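Local coordinates for protein transaminase (Bacillus megaterium, PDB 5G0A) that catalyses the pyridoxal-5'-phosphate-dependent transfer of amino groups, as an S-selective omega-transaminase of the class-III aminotransferase family, at residues 127-132 with 265-270; 61-66 with 275-280; 291-296 with 310-315; 429-434 with 458-463. All blocks are in the same frame, centred on the assembly; numbering follows the deposited sequence.

Contact 1 (127-132 with 265-270). Unlike the reference sequence in segment 265-270: Asn268 (reference Thr). With PLP (pyridoxal-5'-phosphate), chain K.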
loop_
_atom_site.group_PDB
_atom_site.type_symbol
_atom_site.label_atom_id
_atom_site.label_comp_id
_atom_site.label_asym_id
_atom_site.label_seq_id
_atom_site.Cartn_x
_atom_site.Cartn_y
_atom_site.Cartn_z
ATOM N N THR B 127 10.339 -3.681 -16.019
ATOM C CA THR B 127 10.589 -2.529 -16.868
ATOM C C THR B 127 9.303 -2.119 -17.607
ATOM O O THR B 127 8.995 -0.943 -17.701
ATOM C CB THR B 127 11.736 -2.832 -17.863
ATOM O OG1 THR B 127 12.888 -3.255 -17.108
ATOM C CG2 THR B 127 12.113 -1.559 -18.619
ATOM N N ALA B 128 8.589 -3.104 -18.127
ATOM C CA ALA B 128 7.334 -2.880 -18.833
ATOM C C ALA B 128 6.316 -2.206 -17.924
ATOM O O ALA B 128 5.610 -1.304 -18.365
ATOM C CB ALA B 128 6.760 -4.186 -19.322
ATOM N N LEU B 129 6.208 -2.668 -16.679
ATOM C CA LEU B 129 5.256 -2.043 -15.749
ATOM C C LEU B 129 5.637 -0.579 -15.512
ATOM O O LEU B 129 4.770 0.294 -15.551
ATOM C CB LEU B 129 5.234 -2.803 -14.417
ATOM C CG LEU B 129 4.693 -4.234 -14.531
ATOM C CD1 LEU B 129 4.934 -4.950 -13.200
ATOM C CD2 LEU B 129 3.225 -4.324 -14.964
ATOM N N ASN B 130 6.925 -0.323 -15.275
ATOM C CA ASN B 130 7.408 1.037 -15.082
ATOM C C ASN B 130 7.065 1.936 -16.276
ATOM O O ASN B 130 6.594 3.082 -16.106
ATOM C CB ASN B 130 8.927 1.038 -14.838
ATOM C CG ASN B 130 9.309 0.399 -13.508
ATOM O OD1 ASN B 130 8.440 0.137 -12.668
ATOM N ND2 ASN B 130 10.608 0.143 -13.305
ATOM N N ILE B 131 7.320 1.429 -17.488
ATOM C CA ILE B 131 7.101 2.228 -18.687
ATOM C C ILE B 131 5.611 2.484 -18.912
ATOM O O ILE B 131 5.232 3.628 -19.225
ATOM C CB ILE B 131 7.719 1.558 -19.945
ATOM C CG1 ILE B 131 9.244 1.587 -19.864
ATOM C CG2 ILE B 131 7.254 2.263 -21.228
ATOM C CD1 ILE B 131 9.913 0.576 -20.799
ATOM N N ALA B 132 4.779 1.446 -18.759
ATOM C CA ALA B 132 3.328 1.601 -18.965
ATOM C C ALA B 132 2.791 2.675 -18.011
ATOM O O ALA B 132 2.020 3.542 -18.403
ATOM C CB ALA B 132 2.572 0.282 -18.758
ATOM N N LEU B 265 -3.316 0.656 -22.086
ATOM C CA LEU B 265 -2.318 -0.137 -22.795
ATOM C C LEU B 265 -2.550 -1.649 -22.662
ATOM O O LEU B 265 -3.138 -2.127 -21.691
ATOM C CB LEU B 265 -0.899 0.231 -22.319
ATOM C CG LEU B 265 -0.419 1.661 -22.528
ATOM C CD1 LEU B 265 0.961 1.846 -21.878
ATOM C CD2 LEU B 265 -0.396 2.050 -24.025
ATOM N N TRP B 266 -2.084 -2.398 -23.669
ATOM C CA TRP B 266 -2.024 -3.841 -23.602
ATOM C C TRP B 266 -0.569 -4.316 -23.638
ATOM O O TRP B 266 0.159 -4.088 -24.613
ATOM C CB TRP B 266 -2.870 -4.513 -24.733
ATOM C CG TRP B 266 -2.704 -6.002 -24.799
ATOM C CD1 TRP B 266 -2.618 -6.874 -23.738
ATOM C CD2 TRP B 266 -2.619 -6.811 -25.983
ATOM N NE1 TRP B 266 -2.457 -8.162 -24.193
ATOM C CE2 TRP B 266 -2.460 -8.152 -25.561
ATOM C CE3 TRP B 266 -2.665 -6.533 -27.368
ATOM C CZ2 TRP B 266 -2.328 -9.214 -26.466
ATOM C CZ3 TRP B 266 -2.535 -7.599 -28.257
ATOM C CH2 TRP B 266 -2.365 -8.913 -27.805
ATOM N N ILE B 267 -0.137 -4.910 -22.529
ATOM C CA ILE B 267 1.181 -5.533 -22.442
ATOM C C ILE B 267 0.956 -7.015 -22.644
ATOM O O ILE B 267 0.242 -7.652 -21.872
ATOM C CB ILE B 267 1.815 -5.342 -21.031
ATOM C CG1 ILE B 267 1.942 -3.847 -20.682
ATOM C CG2 ILE B 267 3.166 -6.095 -20.984
ATOM C CD1 ILE B 267 2.313 -3.585 -19.206
ATOM N N ASN B 268 1.562 -7.599 -23.681
ATOM C CA ASN B 268 1.581 -9.058 -23.710
ATOM C C ASN B 268 2.939 -9.609 -23.292
ATOM O O ASN B 268 3.967 -9.182 -23.802
ATOM C CB ASN B 268 1.157 -9.671 -25.058
ATOM C CG ASN B 268 0.927 -11.155 -24.936
ATOM O OD1 ASN B 268 0.109 -11.613 -24.111
ATOM N ND2 ASN B 268 1.679 -11.936 -25.711
ATOM N N ASP B 269 2.900 -10.517 -22.325
ATOM C CA ASP B 269 4.100 -11.115 -21.759
ATOM C C ASP B 269 4.498 -12.303 -22.630
ATOM O O ASP B 269 3.822 -13.339 -22.620
ATOM C CB ASP B 269 3.807 -11.566 -20.314
ATOM C CG ASP B 269 5.063 -12.060 -19.577
ATOM O OD1 ASP B 269 6.104 -12.297 -20.231
ATOM O OD2 ASP B 269 4.988 -12.190 -18.336
ATOM N N GLU B 270 5.576 -12.123 -23.399
ATOM C CA GLU B 270 6.064 -13.150 -24.319
ATOM C C GLU B 270 7.292 -13.858 -23.789
ATOM O O GLU B 270 8.036 -14.451 -24.564
ATOM C CB GLU B 270 6.441 -12.512 -25.662
ATOM C CG GLU B 270 5.269 -12.038 -26.538
ATOM C CD GLU B 270 4.498 -13.183 -27.199
ATOM O OE1 GLU B 270 5.037 -14.311 -27.339
ATOM O OE2 GLU B 270 3.335 -12.956 -27.604
HETATM N N1 PLP K . 6.780 -14.190 -17.529
HETATM C C2 PLP K . 6.428 -15.417 -17.982
HETATM C C2A PLP K . 5.162 -15.587 -18.793
HETATM C C3 PLP K . 7.323 -16.575 -17.750
HETATM O O3 PLP K . 7.041 -17.800 -18.215
HETATM C C4 PLP K . 8.563 -16.365 -16.986
HETATM C C4A PLP K . 9.534 -17.525 -16.763
HETATM C C5 PLP K . 8.798 -14.980 -16.512
HETATM C C6 PLP K . 7.881 -13.977 -16.788
HETATM C C5A PLP K . 10.001 -14.620 -15.653
HETATM O O4P PLP K . 11.242 -14.853 -16.284
HETATM P P PLP K . 12.530 -15.080 -15.330
HETATM O O1P PLP K . 13.622 -15.084 -16.366
HETATM O O2P PLP K . 12.625 -13.948 -14.323
HETATM O O3P PLP K . 12.315 -16.417 -14.672
#
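Ala132 and Ala128, one turn apart on helix 121-136, meet Leu265 and Ile267 of strand 265-269 in the helix-on-sheet packing of the large domain of a fold-type I, PLP-dependent aminotransferase. The helix segment runs antiparallel to the strand (174°), their axes 10.3 Å apart. Both alanine CB atoms point toward the strand, and the methyl of Ala132 sits between two branch ends: Leu265 CD1 at 3.8 Å and Ile267 CD1 at 3.9 Å from its CB. Ile267 carries CG1 beside its backbone N (chi1 -58°), with CD1 directed at Ala132 and CG2 turned to the CB of Ala128, 4.4 Å away. Leu129 starts away from the strand, yet its end comes nearer, CD2 4.4 Å from Ile267 CD1. Small residues on the helix thus let the longer strand side chains press close to its backbone. At the strand's end Asp269 turns to the cofactor, its CG anti to the backbone N (chi1 -173°). An alanine here would probably deprive the pyridine nitrogen of its acidic partner and His149 ND1 of its hydrogen-bond mate. Asp269 OD1 is held by Val271 N, while OD2 lies 2.8 Å from N1 of PLP.

Contact 2 (61-66 with 275-280)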
loop_
_atom_site.group_PDB
_atom_site.type_symbol
_atom_site.label_atom_id
_atom_site.label_comp_id
_atom_site.label_asym_id
_atom_site.label_seq_id
_atom_site.Cartn_x
_atom_site.Cartn_y
_atom_site.Cartn_z
ATOM N N CYS B 61 12.538 -23.027 -22.233
ATOM C CA CYS B 61 13.422 -21.869 -22.384
ATOM C C CYS B 61 14.717 -22.114 -23.155
ATOM O O CYS B 61 15.511 -21.190 -23.347
ATOM C CB CYS B 61 13.743 -21.252 -21.003
ATOM S SG CYS B 61 14.621 -22.358 -19.866
ATOM N N VAL B 62 14.926 -23.335 -23.617
ATOM C CA VAL B 62 16.140 -23.610 -24.374
ATOM C C VAL B 62 15.730 -23.860 -25.833
ATOM O O VAL B 62 15.991 -24.947 -26.408
ATOM C CB VAL B 62 16.914 -24.792 -23.740
ATOM C CG1 VAL B 62 18.326 -24.886 -24.309
ATOM C CG2 VAL B 62 16.995 -24.635 -22.214
ATOM N N ASN B 63 15.075 -22.852 -26.414
ATOM C CA ASN B 63 14.374 -22.976 -27.711
ATOM C C ASN B 63 15.251 -23.519 -28.849
ATOM O O ASN B 63 14.835 -24.405 -29.608
ATOM C CB ASN B 63 13.771 -21.619 -28.106
ATOM C CG ASN B 63 12.740 -21.132 -27.086
ATOM O OD1 ASN B 63 12.858 -21.412 -25.882
ATOM N ND2 ASN B 63 11.726 -20.403 -27.561
ATOM N N LEU B 64 16.469 -23.006 -28.937
ATOM C CA LEU B 64 17.386 -23.386 -30.018
ATOM C C LEU B 64 17.962 -24.798 -29.877
ATOM O O LEU B 64 18.594 -25.308 -30.816
ATOM C CB LEU B 64 18.532 -22.378 -30.091
ATOM C CG LEU B 64 19.173 -22.168 -31.470
ATOM C CD1 LEU B 64 18.259 -21.305 -32.348
ATOM C CD2 LEU B 64 20.514 -21.494 -31.273
ATOM N N GLY B 65 17.741 -25.426 -28.725
ATOM C CA GLY B 65 18.472 -26.635 -28.338
ATOM C C GLY B 65 19.636 -26.351 -27.399
ATOM O O GLY B 65 20.215 -25.265 -27.395
ATOM N N GLN B 66 19.984 -27.353 -26.600
ATOM C CA GLN B 66 21.061 -27.232 -25.639
ATOM C C GLN B 66 22.399 -27.192 -26.332
ATOM O O GLN B 66 22.673 -28.040 -27.199
ATOM C CB GLN B 66 21.067 -28.453 -24.715
ATOM C CG GLN B 66 19.894 -28.515 -23.735
ATOM C CD GLN B 66 20.136 -27.706 -22.476
ATOM O OE1 GLN B 66 21.203 -27.087 -22.304
ATOM N NE2 GLN B 66 19.157 -27.722 -21.575
ATOM N N PHE B 275 9.706 -16.239 -29.359
ATOM C CA PHE B 275 10.798 -16.856 -30.129
ATOM C C PHE B 275 10.547 -18.283 -30.560
ATOM O O PHE B 275 11.322 -19.192 -30.268
ATOM C CB PHE B 275 12.169 -16.611 -29.451
ATOM C CG PHE B 275 12.451 -15.156 -29.298
ATOM C CD1 PHE B 275 12.864 -14.410 -30.390
ATOM C CD2 PHE B 275 12.163 -14.499 -28.082
ATOM C CE1 PHE B 275 13.052 -13.041 -30.284
ATOM C CE2 PHE B 275 12.350 -13.123 -27.971
ATOM C CZ PHE B 275 12.812 -12.398 -29.058
ATOM N N GLY B 276 9.420 -18.457 -31.255
ATOM C CA GLY B 276 9.139 -19.706 -31.969
ATOM C C GLY B 276 8.446 -20.777 -31.158
ATOM O O GLY B 276 8.038 -21.810 -31.707
ATOM N N ARG B 277 8.306 -20.542 -29.843
ATOM C CA ARG B 277 7.756 -21.522 -28.920
ATOM C C ARG B 277 6.391 -22.076 -29.373
ATOM O O ARG B 277 6.079 -23.249 -29.133
ATOM C CB ARG B 277 7.645 -20.892 -27.497
ATOM C CG ARG B 277 6.979 -21.737 -26.409
ATOM C CD ARG B 277 7.633 -23.112 -26.214
ATOM N NE ARG B 277 9.065 -22.963 -25.910
ATOM C CZ ARG B 277 9.923 -23.977 -25.815
ATOM N NH1 ARG B 277 9.492 -25.236 -25.964
ATOM N NH2 ARG B 277 11.210 -23.735 -25.558
ATOM N N THR B 278 5.595 -21.220 -30.016
ATOM C CA THR B 278 4.215 -21.573 -30.387
ATOM C C THR B 278 4.074 -21.760 -31.902
ATOM O O THR B 278 2.951 -21.845 -32.418
ATOM C CB THR B 278 3.184 -20.491 -29.935
ATOM O OG1 THR B 278 3.296 -19.327 -30.764
ATOM C CG2 THR B 278 3.405 -20.112 -28.445
ATOM N N GLY B 279 5.197 -21.809 -32.614
ATOM C CA GLY B 279 5.151 -22.025 -34.080
ATOM C C GLY B 279 4.981 -20.770 -34.911
ATOM O O GLY B 279 4.787 -20.845 -36.133
ATOM N N LYS B 280 5.009 -19.611 -34.243
ATOM C CA LYS B 280 5.157 -18.305 -34.883
ATOM C C LYS B 280 6.234 -17.578 -34.078
ATOM O O LYS B 280 6.652 -18.091 -33.026
ATOM C CB LYS B 280 3.836 -17.522 -34.867
ATOM C CG LYS B 280 2.753 -18.134 -35.760
ATOM C CD LYS B 280 1.516 -17.255 -35.859
ATOM C CE LYS B 280 0.511 -17.859 -36.851
ATOM N NZ LYS B 280 0.930 -17.627 -38.271
HETATM O O HOH W 1 10.044 -20.349 -25.088
#
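Asn63 places its CG beside the backbone N (chi1 -61°), and Arg277, its CG anti to the backbone N, bends at chi2 and chi3 (56° and 57°), so that the carboxamide meets the end of the guanidinium. The amide and guanidinium planes stand perpendicular. Asn63 OD1 lies near the guanidinium plane, at its edge, and accepts a weak hydrogen bond from Arg277 NH2 (2.9 Å). The other amide branch, ND2, donates to the backbone O of Phe275 at 3.0 Å, approaching from above that carbonyl's plane. A water in the guanidinium plane bridges Asn63 and Arg277, accepting from Asn63 ND2 at 3.0 Å and from Arg277 NE at 2.9 Å. Arg277 NH2 also bonds to Asn57 OD1, its stronger partner, and NH1 reaches the carbonyls of Ala445 and Leu386. An alanine in place of Asn63 would probably leave the Phe275 carbonyl without this donor, the water with one mate fewer and Arg277 NH2 without its weak acceptor, though still with Asn57. Both residues are buried, each second in a type I beta turn, Val62 to Gly65 and Gly276 to Gly279. An asparagine side chain thus joins two type I turn loops, through a backbone carbonyl and an arginine, beside the PLP pocket, where Cys61 packs against Lys298.

Contact 3 (291-296 with 310-315)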
loop_
_atom_site.group_PDB
_atom_site.type_symbol
_atom_site.label_atom_id
_atom_site.label_comp_id
_atom_site.label_asym_id
_atom_site.label_seq_id
_atom_site.Cartn_x
_atom_site.Cartn_y
_atom_site.Cartn_z
ATOM N N PRO B 291 0.240 -5.698 -29.826
ATOM C CA PRO B 291 0.213 -5.107 -28.489
ATOM C C PRO B 291 0.891 -3.738 -28.447
ATOM O O PRO B 291 1.417 -3.260 -29.468
ATOM C CB PRO B 291 1.030 -6.122 -27.660
ATOM C CG PRO B 291 2.075 -6.596 -28.656
ATOM C CD PRO B 291 1.355 -6.666 -29.986
ATOM N N ASP B 292 0.887 -3.107 -27.262
ATOM C CA ASP B 292 1.600 -1.850 -27.055
ATOM C C ASP B 292 3.014 -2.091 -26.531
ATOM O O ASP B 292 3.927 -1.302 -26.771
ATOM C CB ASP B 292 0.830 -0.984 -26.043
ATOM C CG ASP B 292 -0.539 -0.572 -26.571
ATOM O OD1 ASP B 292 -0.579 0.304 -27.464
ATOM O OD2 ASP B 292 -1.548 -1.124 -26.112
ATOM N N ILE B 293 3.155 -3.176 -25.781
ATOM C CA ILE B 293 4.439 -3.547 -25.156
ATOM C C ILE B 293 4.491 -5.063 -25.097
ATOM O O ILE B 293 3.466 -5.713 -24.813
ATOM C CB ILE B 293 4.536 -3.027 -23.676
ATOM C CG1 ILE B 293 4.465 -1.504 -23.611
ATOM C CG2 ILE B 293 5.809 -3.531 -23.000
ATOM C CD1 ILE B 293 4.302 -0.941 -22.194
ATOM N N ILE B 294 5.665 -5.644 -25.386
ATOM C CA ILE B 294 5.916 -7.049 -25.009
ATOM C C ILE B 294 7.150 -7.197 -24.123
ATOM O O ILE B 294 8.065 -6.372 -24.167
ATOM C CB ILE B 294 6.025 -8.051 -26.197
ATOM C CG1 ILE B 294 7.311 -7.823 -27.027
ATOM C CG2 ILE B 294 4.694 -8.064 -26.998
ATOM C CD1 ILE B 294 7.489 -8.882 -28.128
ATOM N N THR B 295 7.133 -8.264 -23.334
ATOM C CA THR B 295 8.266 -8.643 -22.492
ATOM C C THR B 295 8.837 -9.958 -22.991
ATOM O O THR B 295 8.091 -10.834 -23.441
ATOM C CB THR B 295 7.853 -8.755 -21.011
ATOM O OG1 THR B 295 6.705 -9.596 -20.898
ATOM C CG2 THR B 295 7.520 -7.379 -20.448
ATOM N N MET B 296 10.159 -10.086 -22.888
ATOM C CA MET B 296 10.900 -11.233 -23.462
ATOM C C MET B 296 11.960 -11.722 -22.494
ATOM O O MET B 296 12.467 -10.968 -21.671
ATOM C CB MET B 296 11.581 -10.832 -24.779
ATOM C CG MET B 296 10.604 -10.468 -25.899
ATOM S SD MET B 296 11.405 -9.579 -27.238
ATOM C CE MET B 296 11.438 -7.922 -26.553
ATOM N N VAL B 310 12.446 -5.657 -23.072
ATOM C CA VAL B 310 11.107 -5.118 -23.299
ATOM C C VAL B 310 11.111 -4.373 -24.626
ATOM O O VAL B 310 12.076 -3.683 -24.955
ATOM C CB VAL B 310 10.654 -4.233 -22.088
ATOM C CG1 VAL B 310 11.612 -3.063 -21.880
ATOM C CG2 VAL B 310 9.233 -3.719 -22.325
ATOM N N LEU B 311 10.038 -4.535 -25.400
ATOM C CA LEU B 311 9.881 -3.830 -26.670
ATOM C C LEU B 311 8.597 -3.007 -26.551
ATOM O O LEU B 311 7.549 -3.548 -26.214
ATOM C CB LEU B 311 9.749 -4.821 -27.821
ATOM C CG LEU B 311 9.326 -4.240 -29.195
ATOM C CD1 LEU B 311 10.378 -3.263 -29.713
ATOM C CD2 LEU B 311 9.081 -5.403 -30.168
ATOM N N VAL B 312 8.731 -1.711 -26.779
ATOM C CA VAL B 312 7.600 -0.795 -26.656
ATOM C C VAL B 312 7.265 -0.219 -28.029
ATOM O O VAL B 312 8.131 -0.156 -28.917
ATOM C CB VAL B 312 7.883 0.383 -25.685
ATOM C CG1 VAL B 312 8.333 -0.126 -24.303
ATOM C CG2 VAL B 312 8.918 1.370 -26.254
ATOM N N SER B 313 6.012 0.200 -28.179
ATOM C CA SER B 313 5.503 0.788 -29.447
ATOM C C SER B 313 6.222 2.073 -29.845
ATOM O O SER B 313 6.866 2.726 -29.026
ATOM C CB SER B 313 3.993 1.052 -29.326
ATOM O OG SER B 313 3.762 2.091 -28.385
ATOM N N LYS B 314 6.075 2.466 -31.108
ATOM C CA LYS B 314 6.632 3.718 -31.573
ATOM C C LYS B 314 6.125 4.903 -30.747
ATOM O O LYS B 314 6.886 5.815 -30.443
ATOM C CB LYS B 314 6.273 3.924 -33.050
ATOM C CG LYS B 314 6.952 2.914 -33.952
ATOM C CD LYS B 314 6.712 3.230 -35.426
ATOM C CE LYS B 314 7.661 2.430 -36.299
ATOM N NZ LYS B 314 7.289 1.004 -36.407
ATOM N N GLU B 315 4.845 4.892 -30.388
ATOM C CA GLU B 315 4.300 6.029 -29.637
ATOM C C GLU B 315 4.877 6.080 -28.212
ATOM O O GLU B 315 5.193 7.149 -27.725
ATOM C CB GLU B 315 2.761 6.095 -29.669
ATOM C CG GLU B 315 2.032 5.115 -28.793
ATOM C CD GLU B 315 0.532 5.388 -28.663
ATOM O OE1 GLU B 315 -0.006 6.400 -29.207
ATOM O OE2 GLU B 315 -0.113 4.559 -28.007
HETATM O O HOH W 2 1.297 2.314 -27.714
#
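Ile293 and Val310 meet methyl to methyl at the apolar centre, their CG2 atoms only 3.5 Å apart, tighter than usual for carbons. In both residues CG2 is anti to the backbone N, which turns the two methyls together. On the same face of the sheet Ile293 CG1 lies alongside Val312 CG1. The opposite face carries Ile294 and Leu311, side by side and pointing the same way, with Ile294 CG1 3.9 Å from Leu311 CB. Met296 bends at chi3 (-81°) to lay CE 3.8 Å from that same Leu311 CB. Between the faces runs the antiparallel ladder of the hairpin: Ile294 and Leu311 form the hydrogen-bonded pair, N to O in both directions, flanked by the non-hydrogen-bonded pairs Ile293 with Val312 and Thr295 with Val310. Outward, Ser313 N donates to Asp292 O at 2.9 Å. Ser313 is the N-cap of helix 314-321, its OG bonded to Ile316 N. There a water donates to Asp292 OD1 (2.8 Å) and Glu315 OE2 (2.7 Å) while accepting from Ser313 OG. Asp292 OD1 and Glu315 OE2 stay 4.3 Å apart. Asp292 OD2 makes a salt bridge with Arg256 NH2 and a hydrogen bond with Trp266 N; the salt bridge and shared water would probably ease the carboxylates' repulsion.

Contact 4 (429-434 with 458-463)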
loop_
_atom_site.group_PDB
_atom_site.type_symbol
_atom_site.label_atom_id
_atom_site.label_comp_id
_atom_site.label_asym_id
_atom_site.label_seq_id
_atom_site.Cartn_x
_atom_site.Cartn_y
_atom_site.Cartn_z
ATOM N N LYS B 429 11.667 -44.665 -18.286
ATOM C CA LYS B 429 11.984 -44.730 -19.713
ATOM C C LYS B 429 13.039 -43.702 -20.152
ATOM O O LYS B 429 13.264 -43.504 -21.352
ATOM C CB LYS B 429 10.699 -44.581 -20.544
ATOM C CG LYS B 429 9.676 -45.698 -20.336
ATOM C CD LYS B 429 10.120 -47.021 -20.952
ATOM C CE LYS B 429 10.018 -46.998 -22.474
ATOM N NZ LYS B 429 10.509 -48.256 -23.118
ATOM N N GLY B 430 13.682 -43.062 -19.170
ATOM C CA GLY B 430 14.684 -42.016 -19.413
ATOM C C GLY B 430 14.128 -40.732 -20.020
ATOM O O GLY B 430 14.851 -40.025 -20.721
ATOM N N VAL B 431 12.847 -40.449 -19.769
ATOM C CA VAL B 431 12.179 -39.267 -20.316
ATOM C C VAL B 431 11.711 -38.372 -19.177
ATOM O O VAL B 431 11.187 -38.858 -18.163
ATOM C CB VAL B 431 10.995 -39.631 -21.254
ATOM C CG1 VAL B 431 10.235 -38.383 -21.702
ATOM C CG2 VAL B 431 11.493 -40.393 -22.482
ATOM N N LEU B 432 11.970 -37.066 -19.323
ATOM C CA LEU B 432 11.452 -36.048 -18.399
ATOM C C LEU B 432 10.235 -35.407 -19.044
ATOM O O LEU B 432 10.352 -34.720 -20.053
ATOM C CB LEU B 432 12.526 -34.968 -18.118
ATOM C CG LEU B 432 13.819 -35.487 -17.466
ATOM C CD1 LEU B 432 14.972 -34.497 -17.595
ATOM C CD2 LEU B 432 13.567 -35.811 -15.997
ATOM N N ILE B 433 9.064 -35.639 -18.473
ATOM C CA ILE B 433 7.817 -35.096 -19.025
ATOM C C ILE B 433 6.818 -35.060 -17.887
ATOM O O ILE B 433 6.877 -35.910 -16.995
ATOM C CB ILE B 433 7.304 -35.925 -20.241
ATOM C CG1 ILE B 433 6.274 -35.143 -21.065
ATOM C CG2 ILE B 433 6.759 -37.286 -19.797
ATOM C CD1 ILE B 433 6.086 -35.648 -22.491
ATOM N N GLY B 434 5.941 -34.061 -17.893
ATOM C CA GLY B 434 4.996 -33.853 -16.802
ATOM C C GLY B 434 4.370 -32.478 -16.866
ATOM O O GLY B 434 3.977 -32.020 -17.944
ATOM N N MET B 458 6.540 -39.528 -26.415
ATOM C CA MET B 458 5.124 -39.929 -26.447
ATOM C C MET B 458 4.932 -41.384 -26.001
ATOM O O MET B 458 3.955 -41.718 -25.328
ATOM C CB MET B 458 4.527 -39.688 -27.826
ATOM C CG MET B 458 4.382 -38.220 -28.209
ATOM S SD MET B 458 3.241 -37.285 -27.177
ATOM C CE MET B 458 4.360 -36.300 -26.171
ATOM N N ASP B 459 5.882 -42.236 -26.366
ATOM C CA ASP B 459 5.958 -43.594 -25.826
ATOM C C ASP B 459 6.008 -43.629 -24.301
ATOM O O ASP B 459 5.271 -44.389 -23.669
ATOM C CB ASP B 459 7.164 -44.337 -26.405
ATOM C CG ASP B 459 6.802 -45.198 -27.593
ATOM O OD1 ASP B 459 6.092 -46.209 -27.394
ATOM O OD2 ASP B 459 7.236 -44.881 -28.721
ATOM N N ALA B 460 6.871 -42.802 -23.706
ATOM C CA ALA B 460 7.012 -42.770 -22.255
ATOM C C ALA B 460 5.731 -42.301 -21.591
ATOM O O ALA B 460 5.386 -42.777 -20.518
ATOM C CB ALA B 460 8.184 -41.883 -21.840
ATOM N N LEU B 461 5.042 -41.365 -22.242
ATOM C CA LEU B 461 3.756 -40.865 -21.777
ATOM C C LEU B 461 2.696 -41.979 -21.864
ATOM O O LEU B 461 1.886 -42.133 -20.955
ATOM C CB LEU B 461 3.333 -39.645 -22.607
ATOM C CG LEU B 461 2.001 -38.963 -22.281
ATOM C CD1 LEU B 461 1.882 -38.696 -20.788
ATOM C CD2 LEU B 461 1.853 -37.679 -23.087
ATOM N N ASP B 462 2.729 -42.737 -22.960
ATOM C CA ASP B 462 1.827 -43.879 -23.191
ATOM C C ASP B 462 1.945 -44.824 -21.987
ATOM O O ASP B 462 0.963 -45.081 -21.289
ATOM C CB ASP B 462 2.225 -44.574 -24.503
ATOM C CG ASP B 462 1.128 -45.493 -25.084
ATOM O OD1 ASP B 462 0.008 -45.587 -24.534
ATOM O OD2 ASP B 462 1.411 -46.111 -26.128
ATOM N N TYR B 463 3.166 -45.288 -21.728
ATOM C CA TYR B 463 3.509 -46.064 -20.532
ATOM C C TYR B 463 3.013 -45.440 -19.221
ATOM O O TYR B 463 2.498 -46.146 -18.347
ATOM C CB TYR B 463 5.031 -46.276 -20.477
ATOM C CG TYR B 463 5.520 -46.988 -19.240
ATOM C CD1 TYR B 463 5.412 -48.376 -19.127
ATOM C CD2 TYR B 463 6.100 -46.283 -18.182
ATOM C CE1 TYR B 463 5.853 -49.035 -17.992
ATOM C CE2 TYR B 463 6.547 -46.937 -17.047
ATOM C CZ TYR B 463 6.425 -48.312 -16.961
ATOM O OH TYR B 463 6.855 -48.974 -15.839
#
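The chain turns at Lys429 and Gly430, the glycine at positive phi, and runs extended from Val431 to Ile433 past helix 451-468, with the CA atoms of Lys429 and Ala460 5.9 Å apart and those of Ile433 and Leu461 7.6 Å apart. Lys429, Val431 and Ile433 look toward the helix, which turns Ala460 to the middle of this row, its methyl the hub of the contact. Val431 bears on it with its branch point: Val431 CB is 3.6 Å from Ala460 CB, and CG2, beside the backbone N, comes almost as near at 3.7 Å. At the start of the row Lys429 CB touches the same Ala460 CB at 3.9 Å. Lys429 CG, beside the backbone N (chi1 -63°), comes obliquely to the Tyr463 ring, 4.2 Å from CD2; the chain beyond it is bent. The phenol OH of Tyr463 bonds instead to Glu428 OE1, just before the 429-434 segment. At the row's end Ile433 extends from a CG1 anti to its backbone N (chi1 -163°), and its CD1 meets Met458 CE at 4.1 Å, the two side chains crossing at about a right angle. Ala426 of helix 418-427 packs on both Ile433 and Ala460. The C-terminal helix thus meets strand 431-432, outermost within this chain of a four-stranded sheet, and its flanking residues through carbon contacts, with the Tyr463-Glu428 bond as a polar tie beside them.

Contacts 1 and 3 build neighbouring parts of one sheet, their centres about 7 Å apart: strands 265-269 and 293-296 lie side by side, and Glu270 N meets Thr295 O at 2.8 Å in a probable hydrogen bond. Asp269 of contact 1 is part of the PLP pocket, and its OD1 shares a weak hydrogen bond with Thr295 OG1 of contact 3. Contact 2 approaches the cofactor separately, the Cys61 side chain about 7 Å from the bound PLP, and touches contact 3 where Phe275 CZ packs 3.6 Å from Met296 SD. Contact 4 stands apart, its centre about 37 Å from that of contact 1 and about 21 Å from that of contact 2.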